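Local coordinates for protein Exo-poly-alpha-D-galacturonosidase (Thermotoga maritima, PDB 3JUR) that probably hydrolyses the alpha-1,4-linked galacturonan of pectin, acting as a heat-active exopolygalacturonase of glycoside hydrolase family 28 with a beta-helix fold, at residues L6-I10 with N340-I344; L76-L82 with C122-T128; P92-Y97 with H141-W145; L381-G385 with I409-A413. One frame throughout, in Å; residues are numbered along the deposited sequence.

Overall arrangement
The four contacts are spread along a right-handed parallel beta-helix, the fold of family 28 glycosidases. Contacts 2 and 4 are lateral strand pairs between successive coils, with centres about 42 Å apart on opposite sides of the chain's centre. In contact 1 the N-terminal helix packs on strand 337-349, which also pairs with strand 382-384 of contact 4; the centres of contacts 1 and 4 are about 21 Å apart, and F343 packs against L381. Contact 3 joins two loops off the coils, its centre about 25 Å from that of contact 2. Among the four, contact 4 is the one that reaches a second subunit of the tetramer.

Contact 1 of 4, residues L6-I10 with N340-I344; sequences LAKKI and NIFFI
With CG anti to the carbonyl carbon (chi1 -64°), F342 carries its ring out from strand 337-349 to the N-terminal helix; L6, whose CG is anti to its backbone N (chi1 -175°), sends CD2 to the far end of that ring. Three side chains of the helix, L6, A7 and I10, touch the phenyl group. The methyl of A7 sits near the root of the ring, with CB 3.6 Å from F342 CD1, and the backbone N of A7 lies over one face. I10 reaches in with its terminal methyl, CD1 being 3.4 Å from F342 CE2, while L6 CD2 meets F342 CZ at 3.7 Å; both side chains run at about a right angle to that of F342. A7 CB also touches I344 CG1, at 4.3 Å, two residues further along the strand. At the other end, L6 CD2 lies 4.1 Å from N340 ND2, an amide nitrogen that is hydrogen-bonded to N311 on the adjacent strand 309-320. Helix and strand run nearly perpendicular, at 102°, so one helical turn covers a short length of strand. F342 also stacks on F377 of the next strand, and I10 touches V313. The helix is thus held to this part of the beta-helix by apolar packing, chiefly around one phenyl ring, with the nearby ND2 of N340 bonded to N311.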
loop_
_atom_site.group_PDB
_atom_site.type_symbol
_atom_site.label_atom_id
_atom_site.label_comp_id
_atom_site.label_asym_id
_atom_site.label_seq_id
_atom_site.Cartn_x
_atom_site.Cartn_y
_atom_site.Cartn_z
ATOM N N LEU D 6 25.377 -3.568 -15.060
ATOM C CA LEU D 6 26.079 -2.763 -16.062
ATOM C C LEU D 6 26.502 -1.386 -15.527
ATOM O O LEU D 6 27.579 -0.889 -15.868
ATOM C CB LEU D 6 25.233 -2.615 -17.330
ATOM C CG LEU D 6 25.871 -1.899 -18.531
ATOM C CD1 LEU D 6 27.077 -2.673 -19.088
ATOM C CD2 LEU D 6 24.824 -1.653 -19.613
ATOM N N ALA D 7 25.664 -0.786 -14.685
ATOM C CA ALA D 7 25.964 0.521 -14.096
ATOM C C ALA D 7 27.288 0.513 -13.340
ATOM O O ALA D 7 28.044 1.477 -13.416
ATOM C CB ALA D 7 24.827 0.997 -13.185
ATOM N N LYS D 8 27.554 -0.573 -12.615
ATOM C CA LYS D 8 28.822 -0.752 -11.910
ATOM C C LYS D 8 29.993 -0.834 -12.894
ATOM O O LYS D 8 31.014 -0.173 -12.692
ATOM C CB LYS D 8 28.783 -1.982 -11.000
ATOM C CG LYS D 8 30.061 -2.210 -10.186
ATOM C CD LYS D 8 30.019 -3.537 -9.463
ATOM C CE LYS D 8 31.418 -4.037 -9.091
ATOM N NZ LYS D 8 31.788 -3.642 -7.712
ATOM N N LYS D 9 29.828 -1.614 -13.964
ATOM C CA LYS D 9 30.869 -1.760 -14.995
ATOM C C LYS D 9 31.185 -0.431 -15.685
ATOM O O LYS D 9 32.341 -0.154 -15.998
ATOM C CB LYS D 9 30.487 -2.816 -16.046
ATOM C CG LYS D 9 30.252 -4.223 -15.502
ATOM C CD LYS D 9 31.555 -4.960 -15.244
ATOM C CE LYS D 9 31.308 -6.262 -14.499
ATOM N NZ LYS D 9 32.587 -6.921 -14.102
ATOM N N ILE D 10 30.164 0.388 -15.923
ATOM C CA ILE D 10 30.386 1.699 -16.525
ATOM C C ILE D 10 31.147 2.623 -15.559
ATOM O O ILE D 10 32.111 3.274 -15.964
ATOM C CB ILE D 10 29.072 2.335 -17.054
ATOM C CG1 ILE D 10 28.471 1.444 -18.147
ATOM C CG2 ILE D 10 29.330 3.740 -17.626
ATOM C CD1 ILE D 10 27.034 1.770 -18.483
ATOM N N ASN D 340 21.531 4.610 -22.359
ATOM C CA ASN D 340 22.347 4.077 -21.277
ATOM C C ASN D 340 22.611 5.141 -20.217
ATOM O O ASN D 340 23.768 5.495 -19.936
ATOM C CB ASN D 340 23.655 3.469 -21.809
ATOM C CG ASN D 340 23.563 1.971 -22.023
ATOM O OD1 ASN D 340 22.509 1.362 -21.829
ATOM N ND2 ASN D 340 24.683 1.362 -22.402
ATOM N N ILE D 341 21.521 5.676 -19.670
ATOM C CA ILE D 341 21.577 6.659 -18.600
ATOM C C ILE D 341 21.135 5.940 -17.326
ATOM O O ILE D 341 20.049 5.339 -17.286
ATOM C CB ILE D 341 20.654 7.895 -18.882
ATOM C CG1 ILE D 341 20.828 8.414 -20.318
ATOM C CG2 ILE D 341 20.901 9.020 -17.845
ATOM C CD1 ILE D 341 22.243 8.939 -20.672
ATOM N N PHE D 342 21.983 5.989 -16.301
ATOM C CA PHE D 342 21.766 5.241 -15.073
ATOM C C PHE D 342 21.647 6.177 -13.884
ATOM O O PHE D 342 22.586 6.896 -13.559
ATOM C CB PHE D 342 22.909 4.238 -14.845
ATOM C CG PHE D 342 22.999 3.181 -15.899
ATOM C CD1 PHE D 342 22.391 1.948 -15.716
ATOM C CD2 PHE D 342 23.679 3.427 -17.087
ATOM C CE1 PHE D 342 22.469 0.965 -16.694
ATOM C CE2 PHE D 342 23.753 2.451 -18.081
ATOM C CZ PHE D 342 23.152 1.221 -17.884
ATOM N N PHE D 343 20.484 6.145 -13.242
ATOM C CA PHE D 343 20.142 7.041 -12.142
ATOM C C PHE D 343 19.892 6.149 -10.926
ATOM O O PHE D 343 18.773 5.675 -10.717
ATOM C CB PHE D 343 18.891 7.854 -12.520
ATOM C CG PHE D 343 18.654 9.067 -11.669
ATOM C CD1 PHE D 343 19.486 10.185 -11.770
ATOM C CD2 PHE D 343 17.582 9.108 -10.782
ATOM C CE1 PHE D 343 19.258 11.322 -10.977
ATOM C CE2 PHE D 343 17.347 10.226 -9.993
ATOM C CZ PHE D 343 18.179 11.340 -10.097
ATOM N N ILE D 344 20.946 5.919 -10.139
ATOM C CA ILE D 344 20.973 4.850 -9.133
ATOM C C ILE D 344 21.236 5.373 -7.728
ATOM O O ILE D 344 22.137 6.186 -7.528
ATOM C CB ILE D 344 22.117 3.821 -9.443
ATOM C CG1 ILE D 344 22.136 3.423 -10.929
ATOM C CG2 ILE D 344 22.040 2.585 -8.522
ATOM C CD1 ILE D 344 20.898 2.693 -11.411
#

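Contact 2 of 4, residues L76-L82 with C122-T128; sequences LKSNIEL and CENVAIT
C122 opens the second segment by laying SG against the turn of 76-82, 3.8 Å from K77 CA. The backbone of E123 then grips that type II turn from both of its polar atoms: its N donates to S78 OG (2.8 Å) and its O accepts from N79 N, while its carboxylate pairs with R199 of the following coil. At N124 the chain turns a corner. Its side chain lies beside that of N79 and points the same way, the amide planes 33° apart, and ND2 gives a fairly straight bond to N79 OD1 (3.0 Å, 165° at the hydrogen); N124 OD1 accepts from N200, continuing an asparagine ladder from coil to coil. V125 turns CG1 inward to L76 CD1, 3.6 Å away. From A126 the strands pair in parallel: A126 N donates to I80 O, and A126 O accepts from L82 N (2.8 Å). I127 shares the L82 face of the sheet, its CG1 4.3 Å from L82 CB. T128 closes the segment with N bonded to L82 O and OG1 donating to E81 OE2 (2.7 Å), approached from above the carboxylate plane; H83 ND1 also bonds OG1. Such coil-on-coil pairing is characteristic of a parallel beta-helix, and here the polar groups at the corner and at T128 add side-chain bonds to the backbone ladder, probably fixing how one coil sits on the next.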
loop_
_atom_site.group_PDB
_atom_site.type_symbol
_atom_site.label_atom_id
_atom_site.label_comp_id
_atom_site.label_asym_id
_atom_site.label_seq_id
_atom_site.Cartn_x
_atom_site.Cartn_y
_atom_site.Cartn_z
ATOM N N LEU D 76 44.104 30.768 -18.972
ATOM C CA LEU D 76 45.033 29.753 -18.498
ATOM C C LEU D 76 45.841 29.181 -19.661
ATOM O O LEU D 76 45.462 29.321 -20.822
ATOM C CB LEU D 76 44.285 28.646 -17.748
ATOM C CG LEU D 76 43.547 29.072 -16.474
ATOM C CD1 LEU D 76 42.541 28.016 -16.031
ATOM C CD2 LEU D 76 44.515 29.408 -15.340
ATOM N N LYS D 77 46.976 28.570 -19.342
ATOM C CA LYS D 77 47.767 27.840 -20.328
ATOM C C LYS D 77 48.013 26.442 -19.777
ATOM O O LYS D 77 47.679 26.168 -18.622
ATOM C CB LYS D 77 49.079 28.573 -20.633
ATOM C CG LYS D 77 48.884 29.969 -21.230
ATOM C CD LYS D 77 50.193 30.642 -21.576
ATOM C CE LYS D 77 49.960 32.091 -21.980
ATOM N NZ LYS D 77 51.146 32.670 -22.664
ATOM N N SER D 78 48.564 25.556 -20.603
ATOM C CA SER D 78 48.897 24.193 -20.185
ATOM C C SER D 78 49.804 24.148 -18.952
ATOM O O SER D 78 50.699 24.986 -18.803
ATOM C CB SER D 78 49.560 23.438 -21.337
ATOM O OG SER D 78 48.605 23.043 -22.302
ATOM N N ASN D 79 49.557 23.169 -18.080
ATOM C CA ASN D 79 50.387 22.913 -16.884
ATOM C C ASN D 79 50.266 23.964 -15.782
ATOM O O ASN D 79 51.170 24.113 -14.946
ATOM C CB ASN D 79 51.861 22.688 -17.264
ATOM C CG ASN D 79 52.039 21.559 -18.255
ATOM O OD1 ASN D 79 51.592 20.431 -18.021
ATOM N ND2 ASN D 79 52.685 21.854 -19.371
ATOM N N ILE D 80 49.141 24.673 -15.781
ATOM C CA ILE D 80 48.880 25.745 -14.823
ATOM C C ILE D 80 47.778 25.370 -13.831
ATOM O O ILE D 80 46.684 24.930 -14.226
ATOM C CB ILE D 80 48.519 27.084 -15.540
ATOM C CG1 ILE D 80 49.660 27.554 -16.459
ATOM C CG2 ILE D 80 48.127 28.178 -14.532
ATOM C CD1 ILE D 80 50.996 27.846 -15.771
ATOM N N GLU D 81 48.084 25.540 -12.547
ATOM C CA GLU D 81 47.090 25.431 -11.485
ATOM C C GLU D 81 46.801 26.816 -10.911
ATOM O O GLU D 81 47.704 27.493 -10.412
ATOM C CB GLU D 81 47.576 24.488 -10.380
ATOM C CG GLU D 81 46.596 24.303 -9.210
ATOM C CD GLU D 81 47.202 23.510 -8.058
ATOM O OE1 GLU D 81 47.885 22.496 -8.325
ATOM O OE2 GLU D 81 46.996 23.891 -6.886
ATOM N N LEU D 82 45.546 27.241 -11.008
ATOM C CA LEU D 82 45.111 28.485 -10.396
ATOM C C LEU D 82 44.602 28.191 -8.979
ATOM O O LEU D 82 43.505 27.660 -8.804
ATOM C CB LEU D 82 44.032 29.146 -11.261
ATOM C CG LEU D 82 43.432 30.495 -10.848
ATOM C CD1 LEU D 82 44.467 31.634 -10.863
ATOM C CD2 LEU D 82 42.235 30.831 -11.740
ATOM N N CYS D 122 44.357 23.210 -24.194
ATOM C CA CYS D 122 45.337 23.078 -23.122
ATOM C C CYS D 122 45.326 21.685 -22.508
ATOM O O CYS D 122 44.355 20.930 -22.643
ATOM C CB CYS D 122 45.074 24.118 -22.030
ATOM S SG CYS D 122 45.424 25.826 -22.515
ATOM N N GLU D 123 46.406 21.373 -21.802
ATOM C CA GLU D 123 46.589 20.087 -21.161
ATOM C C GLU D 123 47.070 20.321 -19.728
ATOM O O GLU D 123 47.863 21.235 -19.487
ATOM C CB GLU D 123 47.635 19.309 -21.949
ATOM C CG GLU D 123 47.843 17.869 -21.546
ATOM C CD GLU D 123 48.894 17.195 -22.414
ATOM O OE1 GLU D 123 49.946 17.820 -22.683
ATOM O OE2 GLU D 123 48.662 16.043 -22.832
ATOM N N ASN D 124 46.590 19.503 -18.789
ATOM C CA ASN D 124 46.996 19.565 -17.374
ATOM C C ASN D 124 46.728 20.933 -16.747
ATOM O O ASN D 124 47.660 21.678 -16.424
ATOM C CB ASN D 124 48.476 19.174 -17.192
ATOM C CG ASN D 124 48.845 17.901 -17.935
ATOM O OD1 ASN D 124 48.099 16.922 -17.930
ATOM N ND2 ASN D 124 50.006 17.913 -18.581
ATOM N N VAL D 125 45.452 21.264 -16.600
ATOM C CA VAL D 125 45.042 22.563 -16.088
ATOM C C VAL D 125 44.131 22.358 -14.879
ATOM O O VAL D 125 43.244 21.506 -14.907
ATOM C CB VAL D 125 44.358 23.413 -17.192
ATOM C CG1 VAL D 125 43.832 24.723 -16.625
ATOM C CG2 VAL D 125 45.342 23.711 -18.325
ATOM N N ALA D 126 44.366 23.113 -13.808
ATOM C CA ALA D 126 43.596 22.935 -12.576
ATOM C C ALA D 126 43.172 24.250 -11.936
ATOM O O ALA D 126 43.885 25.253 -12.021
ATOM C CB ALA D 126 44.375 22.089 -11.576
ATOM N N ILE D 127 41.993 24.238 -11.315
ATOM C CA ILE D 127 41.556 25.328 -10.448
ATOM C C ILE D 127 41.269 24.733 -9.071
ATOM O O ILE D 127 40.380 23.895 -8.928
ATOM C CB ILE D 127 40.317 26.051 -11.013
ATOM C CG1 ILE D 127 40.642 26.690 -12.373
ATOM C CG2 ILE D 127 39.796 27.091 -10.018
ATOM C CD1 ILE D 127 39.407 27.048 -13.205
ATOM N N THR D 128 42.038 25.153 -8.072
ATOM C CA THR D 128 41.992 24.543 -6.740
ATOM C C THR D 128 41.872 25.625 -5.660
ATOM O O THR D 128 41.879 26.820 -5.970
ATOM C CB THR D 128 43.248 23.658 -6.464
ATOM O OG1 THR D 128 44.405 24.488 -6.305
ATOM C CG2 THR D 128 43.501 22.673 -7.601
#

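Contact 3 of 4, residues P92-Y97 with H141-W145; sequences PDPERY and HWWPW
W142 directs the benzo edge of its indole at the face of Y97, with CZ2 3.8 Å from Y97 CE2 and offset toward the rim of the phenol. The pair is a T-shaped (edge-to-face) stack, its planes 81° apart, and it joins two loops that leave neighbouring coils of the beta-helix after strands 87-90 and 132-134. Prolines fill in around it. P94, at the start of a short 3-10 turn, brings CA to 3.8 Å from W142 CH2 and also touches W145 obliquely, its CG 3.9 Å from W145 CH2. W142 CE3 lies over one face of the W145 ring, offset toward its rim, and Y187 makes a further edge-to-face contact with W145. Nearer the start of each segment, P92 sets CG over the imidazole face of H141, 4.1 Å from the ring centroid, in a CH-pi contact. D138 is hydrogen-bonded to ND1 of that histidine, which probably helps to hold the ring. The 3-10 turn carrying P94 is itself braced by D93, whose OD2 accepts from E95 N in an Asx turn. With CG anti to the carbonyl carbon (chi1 -60°), Y97 swings its ring toward the tryptophan, and its hydroxyl is hydrogen-bonded to I91 O. The polar ends of the T-shaped pair are bridged by one water, which accepts from W142 NE1 at 2.8 Å and donates to Y97 OH.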
loop_
_atom_site.group_PDB
_atom_site.type_symbol
_atom_site.label_atom_id
_atom_site.label_comp_id
_atom_site.label_asym_id
_atom_site.label_seq_id
_atom_site.Cartn_x
_atom_site.Cartn_y
_atom_site.Cartn_z
ATOM N N PRO D 92 32.684 43.391 -14.616
ATOM C CA PRO D 92 31.602 43.128 -15.561
ATOM C C PRO D 92 31.467 44.196 -16.664
ATOM O O PRO D 92 30.373 44.730 -16.879
ATOM C CB PRO D 92 30.369 43.124 -14.658
ATOM C CG PRO D 92 30.703 44.143 -13.602
ATOM C CD PRO D 92 32.190 44.046 -13.388
ATOM N N ASP D 93 32.572 44.504 -17.342
ATOM C CA ASP D 93 32.551 45.355 -18.538
ATOM C C ASP D 93 32.852 44.491 -19.763
ATOM O O ASP D 93 33.980 44.011 -19.913
ATOM C CB ASP D 93 33.572 46.491 -18.416
ATOM C CG ASP D 93 33.459 47.520 -19.542
ATOM O OD1 ASP D 93 33.859 48.676 -19.316
ATOM O OD2 ASP D 93 32.978 47.192 -20.650
ATOM N N PRO D 94 31.847 44.293 -20.648
ATOM C CA PRO D 94 31.989 43.387 -21.799
ATOM C C PRO D 94 33.221 43.682 -22.653
ATOM O O PRO D 94 33.852 42.756 -23.167
ATOM C CB PRO D 94 30.705 43.633 -22.598
ATOM C CG PRO D 94 29.721 44.084 -21.577
ATOM C CD PRO D 94 30.517 44.932 -20.627
ATOM N N GLU D 95 33.555 44.964 -22.783
ATOM C CA GLU D 95 34.744 45.419 -23.509
ATOM C C GLU D 95 36.005 44.657 -23.084
ATOM O O GLU D 95 36.853 44.330 -23.917
ATOM C CB GLU D 95 34.932 46.929 -23.309
ATOM C CG GLU D 95 35.550 47.656 -24.494
ATOM C CD GLU D 95 34.523 48.099 -25.535
ATOM O OE1 GLU D 95 33.874 47.232 -26.168
ATOM O OE2 GLU D 95 34.374 49.326 -25.726
ATOM N N ARG D 96 36.100 44.354 -21.789
ATOM C CA ARG D 96 37.231 43.607 -21.224
ATOM C C ARG D 96 37.355 42.166 -21.713
ATOM O O ARG D 96 38.397 41.540 -21.529
ATOM C CB ARG D 96 37.185 43.644 -19.694
ATOM C CG ARG D 96 37.470 45.030 -19.118
ATOM C CD ARG D 96 37.337 45.023 -17.613
ATOM N NE ARG D 96 37.569 46.342 -17.043
ATOM C CZ ARG D 96 38.736 46.772 -16.570
ATOM N NH1 ARG D 96 39.809 45.988 -16.587
ATOM N NH2 ARG D 96 38.824 47.994 -16.069
ATOM N N TYR D 97 36.301 41.658 -22.348
ATOM C CA TYR D 97 36.216 40.251 -22.749
ATOM C C TYR D 97 36.400 40.089 -24.258
ATOM O O TYR D 97 36.011 39.082 -24.857
ATOM C CB TYR D 97 34.902 39.637 -22.235
ATOM C CG TYR D 97 34.816 39.705 -20.727
ATOM C CD1 TYR D 97 35.184 38.617 -19.940
ATOM C CD2 TYR D 97 34.412 40.879 -20.082
ATOM C CE1 TYR D 97 35.139 38.689 -18.553
ATOM C CE2 TYR D 97 34.362 40.959 -18.693
ATOM C CZ TYR D 97 34.725 39.858 -17.936
ATOM O OH TYR D 97 34.679 39.924 -16.563
ATOM N N HIS D 141 24.052 43.730 -14.631
ATOM C CA HIS D 141 25.217 43.230 -15.369
ATOM C C HIS D 141 25.024 41.823 -15.940
ATOM O O HIS D 141 24.703 40.875 -15.206
ATOM C CB HIS D 141 26.477 43.308 -14.497
ATOM C CG HIS D 141 26.738 44.676 -13.944
ATOM N ND1 HIS D 141 26.246 45.092 -12.723
ATOM C CD2 HIS D 141 27.420 45.731 -14.454
ATOM C CE1 HIS D 141 26.625 46.339 -12.500
ATOM N NE2 HIS D 141 27.339 46.750 -13.533
ATOM N N TRP D 142 25.221 41.705 -17.255
ATOM C CA TRP D 142 25.028 40.455 -18.015
ATOM C C TRP D 142 23.580 39.940 -18.104
ATOM O O TRP D 142 23.097 39.651 -19.202
ATOM C CB TRP D 142 25.938 39.324 -17.503
ATOM C CG TRP D 142 27.418 39.610 -17.549
ATOM C CD1 TRP D 142 28.251 39.755 -16.480
ATOM C CD2 TRP D 142 28.236 39.763 -18.719
ATOM N NE1 TRP D 142 29.535 39.991 -16.904
ATOM C CE2 TRP D 142 29.557 40.001 -18.275
ATOM C CE3 TRP D 142 27.982 39.729 -20.098
ATOM C CZ2 TRP D 142 30.624 40.202 -19.159
ATOM C CZ3 TRP D 142 29.044 39.929 -20.978
ATOM C CH2 TRP D 142 30.350 40.162 -20.501
ATOM N N TRP D 143 22.902 39.808 -16.960
ATOM C CA TRP D 143 21.573 39.169 -16.916
ATOM C C TRP D 143 20.479 39.863 -17.743
ATOM O O TRP D 143 19.640 39.173 -18.333
ATOM C CB TRP D 143 21.081 38.946 -15.472
ATOM C CG TRP D 143 21.874 37.942 -14.664
ATOM C CD1 TRP D 143 22.818 37.073 -15.125
ATOM C CD2 TRP D 143 21.756 37.693 -13.256
ATOM N NE1 TRP D 143 23.311 36.311 -14.092
ATOM C CE2 TRP D 143 22.677 36.670 -12.933
ATOM C CE3 TRP D 143 20.958 38.235 -12.235
ATOM C CZ2 TRP D 143 22.826 36.177 -11.630
ATOM C CZ3 TRP D 143 21.111 37.751 -10.937
ATOM C CH2 TRP D 143 22.039 36.725 -10.648
ATOM N N PRO D 144 20.471 41.214 -17.792
ATOM C CA PRO D 144 19.489 41.870 -18.661
ATOM C C PRO D 144 19.508 41.379 -20.116
ATOM O O PRO D 144 18.486 41.467 -20.803
ATOM C CB PRO D 144 19.889 43.342 -18.591
ATOM C CG PRO D 144 20.470 43.488 -17.241
ATOM C CD PRO D 144 21.179 42.195 -16.944
ATOM N N TRP D 145 20.642 40.848 -20.569
ATOM C CA TRP D 145 20.766 40.363 -21.947
ATOM C C TRP D 145 19.830 39.195 -22.279
ATOM O O TRP D 145 19.520 38.965 -23.450
ATOM C CB TRP D 145 22.222 40.010 -22.270
ATOM C CG TRP D 145 23.132 41.208 -22.381
ATOM C CD1 TRP D 145 22.839 42.508 -22.047
ATOM C CD2 TRP D 145 24.494 41.211 -22.829
ATOM N NE1 TRP D 145 23.929 43.317 -22.273
ATOM C CE2 TRP D 145 24.959 42.550 -22.751
ATOM C CE3 TRP D 145 25.368 40.215 -23.291
ATOM C CZ2 TRP D 145 26.256 42.916 -23.124
ATOM C CZ3 TRP D 145 26.662 40.585 -23.663
ATOM C CH2 TRP D 145 27.091 41.923 -23.573
HETATM O O HOH W 1 31.877 39.707 -15.343
#

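Contact 4 of 4, residues L381-G385 with I409-A413; sequences LKATG and IIEGA
L381 O accepts from I409 N to begin a parallel beta ladder between successive coils of the right-handed beta-helix; the axes of 382-384 and 409-411 approach to 4.8 Å, only 6° off parallel. Backbone hydrogen bonds form the first group. After that opening bond, A383 takes both of its own, its N donating to I409 O (2.9 Å) and its O accepting from E411 N; G385 N then donates to E411 O. Alpha hydrogens add CH-O contacts in the same gap, as from I410 CA to A383 O at 3.3 Å. Apolar packing forms the second group. A383 and I410 share one face, where A383 CB lies 4.1 Å from I410 CG1; with I410 CG1 anti to the carbonyl carbon (chi1 -56°), this branch is the one that meets A383 CB. L381 adds to the same layer, its CD2 4.3 Å from I410 CD1, and continues inward to F343 and V355. Contacts between subunits form the third group. K382, T384, I409 and E411 share the other face, which meets a second subunit: K382 and T384 pack on T384 and K382 of that chain, and E411 on its own counterpart. E411 OE1 forms a salt bridge with R435 of the second subunit while OE2 accepts from G433 N of its own chain, so one oxygen is engaged across the interface and the other within the chain. At G385 and G412 the two segments remain close, G385 CA lying 3.6 Å from G412 O, and A413 CB finishes 4.0 Å from G385 O.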
loop_
_atom_site.group_PDB
_atom_site.type_symbol
_atom_site.label_atom_id
_atom_site.label_comp_id
_atom_site.label_asym_id
_atom_site.label_seq_id
_atom_site.Cartn_x
_atom_site.Cartn_y
_atom_site.Cartn_z
ATOM N N LEU D 381 15.639 4.666 -6.207
ATOM C CA LEU D 381 15.301 6.070 -5.996
ATOM C C LEU D 381 14.315 6.177 -4.845
ATOM O O LEU D 381 13.353 5.405 -4.751
ATOM C CB LEU D 381 14.725 6.705 -7.273
ATOM C CG LEU D 381 14.031 8.083 -7.205
ATOM C CD1 LEU D 381 15.023 9.195 -6.828
ATOM C CD2 LEU D 381 13.338 8.398 -8.523
ATOM N N LYS D 382 14.580 7.115 -3.946
ATOM C CA LYS D 382 13.634 7.460 -2.903
ATOM C C LYS D 382 13.297 8.926 -3.096
ATOM O O LYS D 382 14.191 9.797 -3.055
ATOM C CB LYS D 382 14.221 7.180 -1.519
ATOM C CG LYS D 382 14.509 5.695 -1.290
ATOM C CD LYS D 382 14.978 5.421 0.115
ATOM C CE LYS D 382 16.078 4.361 0.152
ATOM N NZ LYS D 382 15.762 3.155 -0.647
ATOM N N ALA D 383 12.021 9.198 -3.354
ATOM C CA ALA D 383 11.610 10.548 -3.690
ATOM C C ALA D 383 10.301 10.975 -3.072
ATOM O O ALA D 383 9.398 10.173 -2.811
ATOM C CB ALA D 383 11.570 10.771 -5.230
ATOM N N THR D 384 10.211 12.280 -2.883
ATOM C CA THR D 384 9.110 12.895 -2.208
ATOM C C THR D 384 8.661 14.103 -3.045
ATOM O O THR D 384 9.492 14.826 -3.577
ATOM C CB THR D 384 9.567 13.230 -0.759
ATOM O OG1 THR D 384 8.969 12.293 0.154
ATOM C CG2 THR D 384 9.224 14.609 -0.355
ATOM N N GLY D 385 7.347 14.262 -3.213
ATOM C CA GLY D 385 6.763 15.458 -3.824
ATOM C C GLY D 385 6.599 15.464 -5.334
ATOM O O GLY D 385 7.130 14.607 -6.030
ATOM N N ILE D 409 10.705 4.107 -4.484
ATOM C CA ILE D 409 9.571 4.627 -3.732
ATOM C C ILE D 409 9.423 6.108 -4.054
ATOM O O ILE D 409 10.363 6.881 -3.861
ATOM C CB ILE D 409 9.758 4.455 -2.198
ATOM C CG1 ILE D 409 10.060 2.991 -1.845
ATOM C CG2 ILE D 409 8.503 4.944 -1.433
ATOM C CD1 ILE D 409 10.575 2.766 -0.430
ATOM N N ILE D 410 8.248 6.498 -4.547
ATOM C CA ILE D 410 7.925 7.917 -4.767
ATOM C C ILE D 410 6.609 8.242 -4.065
ATOM O O ILE D 410 5.581 7.612 -4.333
ATOM C CB ILE D 410 7.846 8.293 -6.276
ATOM C CG1 ILE D 410 9.149 7.932 -6.997
ATOM C CG2 ILE D 410 7.526 9.793 -6.446
ATOM C CD1 ILE D 410 9.061 7.994 -8.498
ATOM N N GLU D 411 6.646 9.210 -3.157
ATOM C CA GLU D 411 5.472 9.561 -2.369
ATOM C C GLU D 411 5.079 11.023 -2.509
ATOM O O GLU D 411 5.937 11.894 -2.602
ATOM C CB GLU D 411 5.710 9.238 -0.888
ATOM C CG GLU D 411 5.672 7.741 -0.579
ATOM C CD GLU D 411 4.310 7.118 -0.861
ATOM O OE1 GLU D 411 3.288 7.810 -0.625
ATOM O OE2 GLU D 411 4.263 5.949 -1.318
ATOM N N GLY D 412 3.774 11.277 -2.516
ATOM C CA GLY D 412 3.251 12.642 -2.498
ATOM C C GLY D 412 3.311 13.364 -3.829
ATOM O O GLY D 412 3.299 14.590 -3.867
ATOM N N ALA D 413 3.396 12.612 -4.922
ATOM C CA ALA D 413 3.262 13.193 -6.248
ATOM C C ALA D 413 1.780 13.190 -6.623
ATOM O O ALA D 413 1.067 12.235 -6.327
ATOM C CB ALA D 413 4.076 12.415 -7.259
#